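Long-range contacts in DUF2235 domain-containing protein (PDB 4O5P), which acts as a phospholipase effector of the type VI secretion system, probably hydrolysing membrane lipids with an alpha/beta-hydrolase-type catalytic domain: residues N694-V699 and F775-G780; P345-R350 and L686-N691; L227-Y232 and A268-S273; W249-T254 and V263-A268. All coordinates share one frame; numbering follows the deposited sequence.

Contact 1. Residues N694-V699 and F775-G780; sequences NKRLSV and FTREPG
F775 CG lies anti to its own carbonyl carbon (chi1 -76°), and S698 CB rests over one face of the ring, offset toward the rim, in a CH-pi contact 3.8 Å from the ring centroid. S698 OG is hydrogen-bonded to R773 O. At the other end the R777 chain runs extended from CG to NE. NE gives a weak bond to N694 O (3.4 Å), which lies at the guanidinium edge, in its plane, while R696 CG sits over one face, 3.5 Å from R777 NH1. The two guanidinium planes are only 15° apart, but their like charges do not touch, and R696 NE is salt-bridged to D618. Between these ends the backbones join through L697 N to T776 O and T776 N to L697 O, both 3.0 Å. A water spans L697 O and T776 OG1. L697 CD1 meets P779 CG at 4.0 Å, both residues packing on F612 of strand 609-614. T776 OG1 also accepts from E778 N (2.9 Å), and E778 is the N-cap residue of helix 779-787. A lone antiparallel hydrogen-bonded bridge thus passes through an ST turn into a helix N terminus.

Contact 2. Residues P345-R350 and L686-N691; sequences PLDSIR and LVHFDN
D347 OD2 is gripped by two waters and lies 3.4 Å from H688 CB. One water donates to it at 2.6 Å and also to D690 O; the other, which accepts from D690 N, is placed to donate to D347 OD2 and S348 O. The backbones alongside form a parallel beta pair in a small three-stranded mixed sheet, in which strand 687-689 is central; its pairing with strand 346-353 joins the catalytic-domain family region to the C-terminal one. L346 N donates to L686 O, H688 N to L346 O (2.8 Å, nearly straight at 171°), and S348 N to H688 O. The planes of the D347 carboxylate and the H688 ring are nearly parallel, 6° apart. On the face that carries V687 and F689, the R350 guanidinium lies flat on the F689 ring: planes 3° apart, CZ 3.6 Å from the ring centroid, a stacked cation-pi pair. R350 CG is anti to the backbone N, and a bend at chi3 turns NE back from the extended line. NH2 forms a salt bridge with E470 and NE bonds to S364 OG, so the flat group is fixed from its rim as well. V687 CG1 covers the opposite face of the F689 ring. L346 packs against D281, a residue of the presumed Ser-His-Asp triad. Just before the pairing begins, P345 CB meets L686 CB at 4.0 Å. Buried H688 ND1 has no hydrogen-bond partner in the model, although L346 O lies at the edge of its ring, in plane, 3.7 Å away.

Contact 3. Residues L227-Y232 and A268-S273; sequences LAMRLY and AGLPIS
M229 N donates to P271 O (2.8 Å), S273 N to M229 O (3.0 Å) and L231 N to S273 O (2.8 Å), a ladder that zips the two strands in parallel with M229 beside I272 and R230 beside S273. On the face carrying M229 the contacts are apolar. The side chain of this selenomethionine crosses that of L270 at about a right angle, CG to CD1 4.0 Å, and its CB meets I272 CG1. Where the pairing begins, P271 sets its ring atom CD 3.3 Å from L227 O. On the face carrying R230 the link is polar at S273. R230 is bent at chi2 (-63°), and NH1 donates to S273 OG (2.9 Å, 150°), which lies 15° out of the guanidinium plane. One shell further out, D37 is salt-bridged to R230 NE, and E275 is hydrogen-bonded to S273 OG. L153 and L157 of helix 139-162 cover M229 and L270, while L250 and T254 of helix 238-254 pack on I272. The strands are neighbours in the central, mostly parallel sheet of the alpha/beta-hydrolase fold, linked by a beta-alpha-beta crossover through helix 238-254; strand 225-236 leads into what appears to be the nucleophile elbow. S273 OG accepts from R230 NH1 and so keeps its own hydrogen for the E275 carboxylate, relaying between cation and anion, while D37 would balance the R230 charge at NE.

Contact 4. Residues W249-T254 and V263-A268; sequences WLQELT and VEYRFA
The Y265 ring has T254 OG1 at its edge, near its plane, while Q251 CG approaches obliquely, 3.5 Å from CE2; F327 meets the same ring with planes at about 50°. The F267 ring likewise takes T254 at its edge, CG2 lying 4.0 Å from CD2, with L250 CD1 approaching it obliquely. Q251 CG is anti to the backbone N (chi1 -173°) and the chain runs extended beyond it. Its NE2 makes a weak bond to Y265 OH (3.3 Å), the amide plane turned 35° from the ring, and a further bond to D310 O. T254 thus fits between two aromatic side chains at the C-terminal end of helix 238-254, where the chain, having left the helix that follows the presumed nucleophile elbow, returns as strand 266-267 and pairs antiparallel with strand 270-280 of the central sheet. T254 O accepts from R266 N (2.9 Å) and is also met by Y265 CA (3.3 Å). The threonine CB presses to 3.1 Å from R266 O. T254 OG1 donates back to L250 O (2.8 Å), one turn earlier in the helix. R266, whose CB points away from the helix, salt-bridges E264 OE1 through NH2, from above the carboxylate plane, and bonds G269 O through NH1.

From the N terminus, contact 3 opens on strand 225-236. Contact 4 opens next on helix 238-254 and closes first, at 263-268; the chain then runs through the shared A268 into 268-273 and closes contact 3, so contact 4 is nested within it. Their centres are 9 Å apart, and I272 N to Y265 O links them. Contact 2 opens later at 345-350 and closes only at 686-691, bridging 335 residues and tying the catalytic region to the C-terminal one. Contact 1 follows in series within the C-terminal region and abuts contact 2 through N694 OD1 to V687 N and G780 N to N691 O. No loops cross, and contacts 1 and 2 do not touch contacts 3 and 4.

Contact 1. Residues N694-V699 and F775-G780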
# COMPACT_ATOMS: atom_id res chain seq x y z
N ASN A 694 4.31 -17.27 -1.32
CA ASN A 694 5.48 -17.95 -0.76
C ASN A 694 5.16 -18.96 0.33
O ASN A 694 6.00 -19.78 0.70
CB ASN A 694 6.54 -16.95 -0.26
CG ASN A 694 6.03 -16.08 0.90
OD1 ASN A 694 4.82 -15.90 1.10
ND2 ASN A 694 6.97 -15.53 1.67
N LYS A 695 3.96 -18.87 0.89
CA LYS A 695 3.55 -19.84 1.89
C LYS A 695 2.16 -20.37 1.55
O LYS A 695 1.42 -19.76 0.76
CB LYS A 695 3.57 -19.23 3.28
CG LYS A 695 2.55 -18.11 3.47
CD LYS A 695 2.61 -17.55 4.89
CE LYS A 695 3.94 -16.85 5.17
NZ LYS A 695 4.04 -16.48 6.62
N ARG A 696 1.82 -21.51 2.13
CA ARG A 696 0.54 -22.14 1.89
C ARG A 696 -0.55 -21.37 2.61
O ARG A 696 -0.37 -20.91 3.75
CB ARG A 696 0.56 -23.60 2.36
CG ARG A 696 1.60 -24.47 1.63
CD ARG A 696 1.30 -25.95 1.80
NE ARG A 696 1.65 -26.40 3.14
CZ ARG A 696 1.21 -27.53 3.70
NH1 ARG A 696 0.37 -28.33 3.05
NH2 ARG A 696 1.60 -27.83 4.92
N LEU A 697 -1.68 -21.21 1.93
CA LEU A 697 -2.80 -20.48 2.49
C LEU A 697 -4.09 -21.25 2.26
O LEU A 697 -4.20 -22.01 1.29
CB LEU A 697 -2.93 -19.11 1.84
CG LEU A 697 -1.78 -18.12 1.95
CD1 LEU A 697 -2.11 -16.89 1.12
CD2 LEU A 697 -1.58 -17.73 3.41
N SER A 698 -5.05 -21.04 3.16
CA SER A 698 -6.37 -21.62 3.04
C SER A 698 -7.34 -20.46 3.00
O SER A 698 -7.26 -19.57 3.85
CB SER A 698 -6.67 -22.50 4.24
OG SER A 698 -8.03 -22.88 4.29
N VAL A 699 -8.27 -20.45 2.04
CA VAL A 699 -9.20 -19.33 1.96
C VAL A 699 -10.23 -19.47 3.07
O VAL A 699 -10.92 -20.48 3.16
CB VAL A 699 -9.92 -19.25 0.61
CG1 VAL A 699 -10.90 -18.09 0.61
CG2 VAL A 699 -8.92 -19.09 -0.53
N PHE A 775 -4.97 -25.98 1.66
CA PHE A 775 -3.77 -25.16 1.76
C PHE A 775 -2.94 -25.28 0.48
O PHE A 775 -2.44 -26.36 0.16
CB PHE A 775 -2.92 -25.60 2.96
CG PHE A 775 -3.46 -25.16 4.29
CD1 PHE A 775 -3.37 -23.82 4.68
CD2 PHE A 775 -4.02 -26.07 5.16
CE1 PHE A 775 -3.86 -23.41 5.90
CE2 PHE A 775 -4.51 -25.67 6.39
CZ PHE A 775 -4.43 -24.34 6.76
N THR A 776 -2.80 -24.18 -0.26
CA THR A 776 -1.98 -24.19 -1.47
C THR A 776 -1.15 -22.93 -1.61
O THR A 776 -1.42 -21.92 -0.95
CB THR A 776 -2.83 -24.30 -2.75
OG1 THR A 776 -3.26 -23.00 -3.15
CG2 THR A 776 -4.02 -25.21 -2.55
N ARG A 777 -0.14 -22.99 -2.47
CA ARG A 777 0.63 -21.80 -2.84
C ARG A 777 0.08 -21.13 -4.10
O ARG A 777 0.75 -20.29 -4.71
CB ARG A 777 2.10 -22.14 -3.01
CG ARG A 777 2.81 -22.33 -1.68
CD ARG A 777 4.32 -22.44 -1.84
NE ARG A 777 4.94 -22.73 -0.55
CZ ARG A 777 4.89 -23.91 0.05
NH1 ARG A 777 4.29 -24.94 -0.53
NH2 ARG A 777 5.46 -24.08 1.24
N GLU A 778 -1.12 -21.51 -4.51
CA GLU A 778 -1.78 -20.73 -5.55
C GLU A 778 -3.11 -20.21 -5.05
O GLU A 778 -4.16 -20.62 -5.55
CB GLU A 778 -1.99 -21.56 -6.81
CG GLU A 778 -0.72 -22.18 -7.36
CD GLU A 778 -0.82 -23.68 -7.31
OE1 GLU A 778 -0.31 -24.26 -6.32
OE2 GLU A 778 -1.42 -24.27 -8.25
N PRO A 779 -3.07 -19.28 -4.09
CA PRO A 779 -4.32 -18.77 -3.51
C PRO A 779 -5.15 -17.97 -4.53
O PRO A 779 -6.36 -17.91 -4.39
CB PRO A 779 -3.82 -17.87 -2.38
CG PRO A 779 -2.47 -17.41 -2.82
CD PRO A 779 -1.89 -18.61 -3.53
N GLY A 780 -4.51 -17.38 -5.53
CA GLY A 780 -5.25 -16.66 -6.56
C GLY A 780 -6.19 -17.58 -7.33
O GLY A 780 -7.32 -17.19 -7.69
O HOH W 1 -5.15 -21.96 -1.39

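Contact 2. Residues P345-R350 and L686-N691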
# COMPACT_ATOMS: atom_id res chain seq x y z
N PRO A 345 1.14 -7.79 3.85
CA PRO A 345 1.77 -8.70 2.90
C PRO A 345 2.24 -7.98 1.64
O PRO A 345 1.64 -6.97 1.21
CB PRO A 345 0.66 -9.71 2.57
CG PRO A 345 -0.63 -8.97 2.84
CD PRO A 345 -0.31 -8.05 4.00
N LEU A 346 3.32 -8.49 1.06
CA LEU A 346 3.89 -7.89 -0.12
C LEU A 346 3.26 -8.48 -1.38
O LEU A 346 2.95 -9.67 -1.44
CB LEU A 346 5.41 -8.12 -0.12
CG LEU A 346 6.20 -7.57 -1.30
CD1 LEU A 346 6.12 -6.03 -1.36
CD2 LEU A 346 7.65 -8.02 -1.20
N ASP A 347 3.02 -7.63 -2.37
CA ASP A 347 2.82 -8.15 -3.71
C ASP A 347 4.06 -7.87 -4.55
O ASP A 347 4.32 -6.73 -4.94
CB ASP A 347 1.58 -7.54 -4.38
CG ASP A 347 0.38 -8.47 -4.33
OD1 ASP A 347 -0.34 -8.44 -3.31
OD2 ASP A 347 0.15 -9.24 -5.31
N SER A 348 4.81 -8.92 -4.84
CA SER A 348 5.91 -8.82 -5.79
C SER A 348 5.37 -8.53 -7.20
O SER A 348 4.21 -8.79 -7.48
CB SER A 348 6.71 -10.12 -5.78
OG SER A 348 7.75 -10.11 -6.75
N ILE A 349 6.20 -7.98 -8.07
CA ILE A 349 5.79 -7.81 -9.46
C ILE A 349 6.23 -9.00 -10.31
O ILE A 349 6.12 -8.96 -11.55
CB ILE A 349 6.36 -6.54 -10.08
CG1 ILE A 349 7.89 -6.52 -9.97
CG2 ILE A 349 5.75 -5.30 -9.43
CD1 ILE A 349 8.54 -5.52 -10.89
N ARG A 350 6.74 -10.04 -9.65
CA ARG A 350 7.04 -11.33 -10.30
C ARG A 350 5.75 -12.07 -10.65
O ARG A 350 4.76 -12.02 -9.91
CB ARG A 350 7.91 -12.23 -9.40
CG ARG A 350 8.83 -13.24 -10.16
CD ARG A 350 9.72 -14.03 -9.21
NE ARG A 350 8.97 -15.05 -8.45
CZ ARG A 350 9.39 -15.56 -7.30
NH1 ARG A 350 10.51 -15.12 -6.76
NH2 ARG A 350 8.67 -16.47 -6.67
N LEU A 686 4.18 -12.62 4.37
CA LEU A 686 3.49 -13.24 3.24
C LEU A 686 3.78 -12.42 1.99
O LEU A 686 3.73 -11.18 2.02
CB LEU A 686 1.98 -13.33 3.49
CG LEU A 686 1.09 -13.67 2.29
CD1 LEU A 686 1.42 -15.07 1.73
CD2 LEU A 686 -0.36 -13.61 2.73
N VAL A 687 4.08 -13.13 0.89
CA VAL A 687 4.38 -12.50 -0.39
C VAL A 687 3.56 -13.16 -1.49
O VAL A 687 3.55 -14.39 -1.60
CB VAL A 687 5.88 -12.61 -0.76
CG1 VAL A 687 6.16 -11.86 -2.08
CG2 VAL A 687 6.76 -12.07 0.33
N HIS A 688 2.87 -12.35 -2.27
CA HIS A 688 2.16 -12.84 -3.45
C HIS A 688 2.99 -12.58 -4.71
O HIS A 688 3.58 -11.52 -4.85
CB HIS A 688 0.81 -12.14 -3.61
CG HIS A 688 -0.15 -12.44 -2.51
ND1 HIS A 688 -0.14 -11.77 -1.30
CD2 HIS A 688 -1.15 -13.34 -2.42
CE1 HIS A 688 -1.09 -12.25 -0.52
NE2 HIS A 688 -1.72 -13.21 -1.17
N PHE A 689 3.01 -13.55 -5.61
CA PHE A 689 3.59 -13.32 -6.93
C PHE A 689 2.47 -13.63 -7.90
O PHE A 689 2.32 -14.77 -8.37
CB PHE A 689 4.79 -14.23 -7.21
CG PHE A 689 5.79 -14.33 -6.08
CD1 PHE A 689 5.62 -15.27 -5.07
CD2 PHE A 689 6.92 -13.53 -6.06
CE1 PHE A 689 6.55 -15.37 -4.04
CE2 PHE A 689 7.85 -13.63 -5.04
CZ PHE A 689 7.66 -14.54 -4.03
N ASP A 690 1.65 -12.61 -8.18
CA ASP A 690 0.42 -12.80 -8.95
C ASP A 690 -0.50 -13.81 -8.27
O ASP A 690 -0.99 -13.56 -7.18
CB ASP A 690 0.75 -13.18 -10.39
CG ASP A 690 -0.49 -13.22 -11.29
OD1 ASP A 690 -1.59 -12.77 -10.89
OD2 ASP A 690 -0.33 -13.69 -12.43
N ASN A 691 -0.72 -14.96 -8.90
CA ASN A 691 -1.62 -15.95 -8.33
C ASN A 691 -0.94 -16.82 -7.28
O ASN A 691 -1.62 -17.50 -6.52
CB ASN A 691 -2.22 -16.85 -9.43
CG ASN A 691 -1.16 -17.65 -10.17
OD1 ASN A 691 -0.10 -17.12 -10.51
ND2 ASN A 691 -1.43 -18.93 -10.42
O HOH W 2 1.88 -9.98 -7.19
O HOH W 3 -1.69 -10.81 -6.26

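Contact 3. Residues L227-Y232 and A268-S273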
# COMPACT_ATOMS: atom_id res chain seq x y z
N LEU A 227 -0.44 15.71 -29.31
CA LEU A 227 0.18 14.52 -29.88
C LEU A 227 -0.06 13.22 -29.13
O LEU A 227 -0.34 12.19 -29.75
CB LEU A 227 1.68 14.74 -30.02
CG LEU A 227 2.11 15.74 -31.09
CD1 LEU A 227 3.61 15.88 -31.09
CD2 LEU A 227 1.60 15.27 -32.44
N ALA A 228 0.11 13.25 -27.81
CA ALA A 228 0.05 12.01 -27.04
C ALA A 228 -0.13 12.28 -25.57
O ALA A 228 -0.10 13.44 -25.12
CB ALA A 228 1.33 11.17 -27.25
N MSE A 229 -0.31 11.19 -24.83
CA MSE A 229 -0.38 11.25 -23.39
C MSE A 229 0.60 10.27 -22.80
O MSE A 229 0.54 9.08 -23.08
CB MSE A 229 -1.79 10.93 -22.94
CG MSE A 229 -2.69 12.10 -23.24
SE MSE A 229 -4.44 12.06 -22.55
CE MSE A 229 -4.17 11.24 -20.76
N ARG A 230 1.49 10.80 -21.97
CA ARG A 230 2.60 10.04 -21.42
C ARG A 230 2.53 10.14 -19.91
O ARG A 230 2.51 11.25 -19.36
CB ARG A 230 3.91 10.64 -21.93
CG ARG A 230 3.97 10.76 -23.45
CD ARG A 230 3.90 9.41 -24.09
NE ARG A 230 3.90 9.45 -25.55
CZ ARG A 230 3.55 8.43 -26.32
NH1 ARG A 230 3.16 7.28 -25.77
NH2 ARG A 230 3.58 8.54 -27.64
N LEU A 231 2.48 8.98 -19.24
CA LEU A 231 2.19 8.94 -17.80
C LEU A 231 3.40 8.52 -16.96
O LEU A 231 4.14 7.63 -17.34
CB LEU A 231 1.03 7.98 -17.50
CG LEU A 231 -0.36 8.28 -18.07
CD1 LEU A 231 -1.42 7.50 -17.34
CD2 LEU A 231 -0.66 9.74 -18.00
N TYR A 232 3.58 9.18 -15.83
CA TYR A 232 4.60 8.85 -14.84
C TYR A 232 3.83 8.68 -13.54
O TYR A 232 3.14 9.60 -13.09
CB TYR A 232 5.64 9.97 -14.77
CG TYR A 232 6.04 10.42 -16.16
CD1 TYR A 232 5.29 11.36 -16.85
CD2 TYR A 232 7.14 9.85 -16.80
CE1 TYR A 232 5.62 11.74 -18.13
CE2 TYR A 232 7.47 10.23 -18.09
CZ TYR A 232 6.71 11.18 -18.74
OH TYR A 232 7.03 11.57 -20.02
N ALA A 268 -9.13 8.85 -26.04
CA ALA A 268 -9.78 9.86 -26.87
C ALA A 268 -9.01 10.12 -28.18
O ALA A 268 -8.85 11.26 -28.61
CB ALA A 268 -9.98 11.14 -26.07
N GLY A 269 -8.53 9.04 -28.80
CA GLY A 269 -7.84 9.14 -30.08
C GLY A 269 -6.33 9.24 -29.94
O GLY A 269 -5.59 8.86 -30.86
N LEU A 270 -5.89 9.76 -28.79
CA LEU A 270 -4.48 10.05 -28.55
C LEU A 270 -3.73 8.82 -28.07
O LEU A 270 -4.20 8.13 -27.16
CB LEU A 270 -4.35 11.13 -27.47
CG LEU A 270 -4.82 12.57 -27.70
CD1 LEU A 270 -4.73 13.34 -26.39
CD2 LEU A 270 -3.98 13.25 -28.78
N PRO A 271 -2.54 8.56 -28.65
CA PRO A 271 -1.67 7.50 -28.12
C PRO A 271 -1.44 7.75 -26.65
O PRO A 271 -1.28 8.92 -26.25
CB PRO A 271 -0.36 7.71 -28.89
CG PRO A 271 -0.76 8.38 -30.16
CD PRO A 271 -1.94 9.26 -29.80
N ILE A 272 -1.42 6.69 -25.85
CA ILE A 272 -1.18 6.80 -24.41
C ILE A 272 -0.26 5.70 -23.95
O ILE A 272 -0.37 4.54 -24.38
CB ILE A 272 -2.51 6.76 -23.60
CG1 ILE A 272 -2.26 7.05 -22.11
CG2 ILE A 272 -3.26 5.44 -23.81
CD1 ILE A 272 -3.56 7.20 -21.31
N SER A 273 0.66 6.05 -23.06
CA SER A 273 1.56 5.06 -22.48
C SER A 273 1.91 5.45 -21.05
O SER A 273 1.91 6.62 -20.71
CB SER A 273 2.83 5.00 -23.32
OG SER A 273 3.59 6.19 -23.16

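Contact 4. Residues W249-T254 and V263-A268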
# COMPACT_ATOMS: atom_id res chain seq x y z
N TRP A 249 -6.60 -1.17 -15.31
CA TRP A 249 -7.88 -0.56 -15.73
C TRP A 249 -7.69 0.44 -16.88
O TRP A 249 -8.56 0.60 -17.76
CB TRP A 249 -8.57 0.11 -14.53
CG TRP A 249 -8.95 -0.86 -13.43
CD1 TRP A 249 -8.71 -2.22 -13.41
CD2 TRP A 249 -9.62 -0.56 -12.20
NE1 TRP A 249 -9.20 -2.76 -12.25
CE2 TRP A 249 -9.76 -1.77 -11.48
CE3 TRP A 249 -10.13 0.62 -11.64
CZ2 TRP A 249 -10.38 -1.84 -10.23
CZ3 TRP A 249 -10.75 0.55 -10.39
CH2 TRP A 249 -10.86 -0.67 -9.70
N LEU A 250 -6.55 1.11 -16.90
CA LEU A 250 -6.28 2.07 -17.95
C LEU A 250 -6.02 1.31 -19.25
O LEU A 250 -6.52 1.69 -20.32
CB LEU A 250 -5.10 2.96 -17.58
CG LEU A 250 -4.67 3.98 -18.63
CD1 LEU A 250 -5.84 4.92 -18.98
CD2 LEU A 250 -3.49 4.77 -18.11
N GLN A 251 -5.26 0.22 -19.15
CA GLN A 251 -4.96 -0.58 -20.33
C GLN A 251 -6.24 -1.14 -20.92
O GLN A 251 -6.44 -1.09 -22.14
CB GLN A 251 -4.01 -1.72 -20.00
CG GLN A 251 -3.56 -2.48 -21.22
CD GLN A 251 -2.76 -3.72 -20.90
OE1 GLN A 251 -2.94 -4.33 -19.83
NE2 GLN A 251 -1.88 -4.10 -21.81
N GLU A 252 -7.10 -1.67 -20.05
CA GLU A 252 -8.41 -2.17 -20.44
C GLU A 252 -9.23 -1.08 -21.15
O GLU A 252 -9.88 -1.35 -22.17
CB GLU A 252 -9.15 -2.71 -19.20
CG GLU A 252 -10.49 -2.02 -18.91
CD GLU A 252 -10.84 -1.93 -17.41
OE1 GLU A 252 -10.74 -2.97 -16.70
OE2 GLU A 252 -11.22 -0.81 -16.97
N LEU A 253 -9.19 0.14 -20.62
CA LEU A 253 -9.98 1.24 -21.18
C LEU A 253 -9.48 1.76 -22.54
O LEU A 253 -10.26 2.29 -23.34
CB LEU A 253 -9.99 2.42 -20.21
CG LEU A 253 -11.11 2.41 -19.18
CD1 LEU A 253 -10.75 3.31 -18.01
CD2 LEU A 253 -12.39 2.88 -19.84
N THR A 254 -8.18 1.64 -22.78
CA THR A 254 -7.57 2.32 -23.91
C THR A 254 -7.09 1.38 -25.02
O THR A 254 -6.75 1.82 -26.12
CB THR A 254 -6.40 3.18 -23.44
OG1 THR A 254 -5.44 2.35 -22.78
CG2 THR A 254 -6.89 4.27 -22.48
N VAL A 263 -2.31 -3.65 -32.68
CA VAL A 263 -2.72 -3.36 -31.31
C VAL A 263 -2.08 -2.07 -30.79
O VAL A 263 -0.86 -1.94 -30.76
CB VAL A 263 -2.35 -4.53 -30.35
CG1 VAL A 263 -2.51 -4.12 -28.90
CG2 VAL A 263 -3.20 -5.76 -30.66
N GLU A 264 -2.91 -1.10 -30.41
CA GLU A 264 -2.41 0.13 -29.80
C GLU A 264 -3.24 0.57 -28.59
O GLU A 264 -4.27 -0.03 -28.27
CB GLU A 264 -2.28 1.28 -30.81
CG GLU A 264 -2.97 1.03 -32.15
CD GLU A 264 -2.67 2.10 -33.19
OE1 GLU A 264 -1.72 2.90 -33.00
OE2 GLU A 264 -3.40 2.14 -34.20
N TYR A 265 -2.79 1.62 -27.93
CA TYR A 265 -3.52 2.16 -26.81
C TYR A 265 -3.82 3.63 -27.06
O TYR A 265 -2.92 4.42 -27.37
CB TYR A 265 -2.74 1.91 -25.51
CG TYR A 265 -2.36 0.45 -25.37
CD1 TYR A 265 -1.19 -0.04 -25.93
CD2 TYR A 265 -3.20 -0.45 -24.71
CE1 TYR A 265 -0.84 -1.38 -25.83
CE2 TYR A 265 -2.86 -1.79 -24.60
CZ TYR A 265 -1.67 -2.25 -25.17
OH TYR A 265 -1.32 -3.58 -25.07
N ARG A 266 -5.09 3.98 -26.98
CA ARG A 266 -5.51 5.34 -27.25
C ARG A 266 -6.53 5.81 -26.23
O ARG A 266 -7.33 5.02 -25.73
CB ARG A 266 -6.05 5.48 -28.68
CG ARG A 266 -4.91 5.52 -29.71
CD ARG A 266 -5.36 5.45 -31.14
NE ARG A 266 -4.20 5.28 -32.01
CZ ARG A 266 -3.51 6.28 -32.56
NH1 ARG A 266 -3.85 7.54 -32.35
NH2 ARG A 266 -2.47 6.01 -33.33
N PHE A 267 -6.45 7.11 -25.94
CA PHE A 267 -7.26 7.77 -24.94
C PHE A 267 -7.85 8.97 -25.67
O PHE A 267 -7.16 9.97 -25.90
CB PHE A 267 -6.37 8.24 -23.79
CG PHE A 267 -7.10 8.89 -22.65
CD1 PHE A 267 -7.33 10.26 -22.65
CD2 PHE A 267 -7.53 8.13 -21.56
CE1 PHE A 267 -7.99 10.87 -21.59
CE2 PHE A 267 -8.18 8.73 -20.49
CZ PHE A 267 -8.41 10.11 -20.51
N ALA A 268 -9.13 8.85 -26.04
CA ALA A 268 -9.78 9.86 -26.87
C ALA A 268 -9.01 10.12 -28.18
O ALA A 268 -8.85 11.26 -28.61
CB ALA A 268 -9.98 11.14 -26.07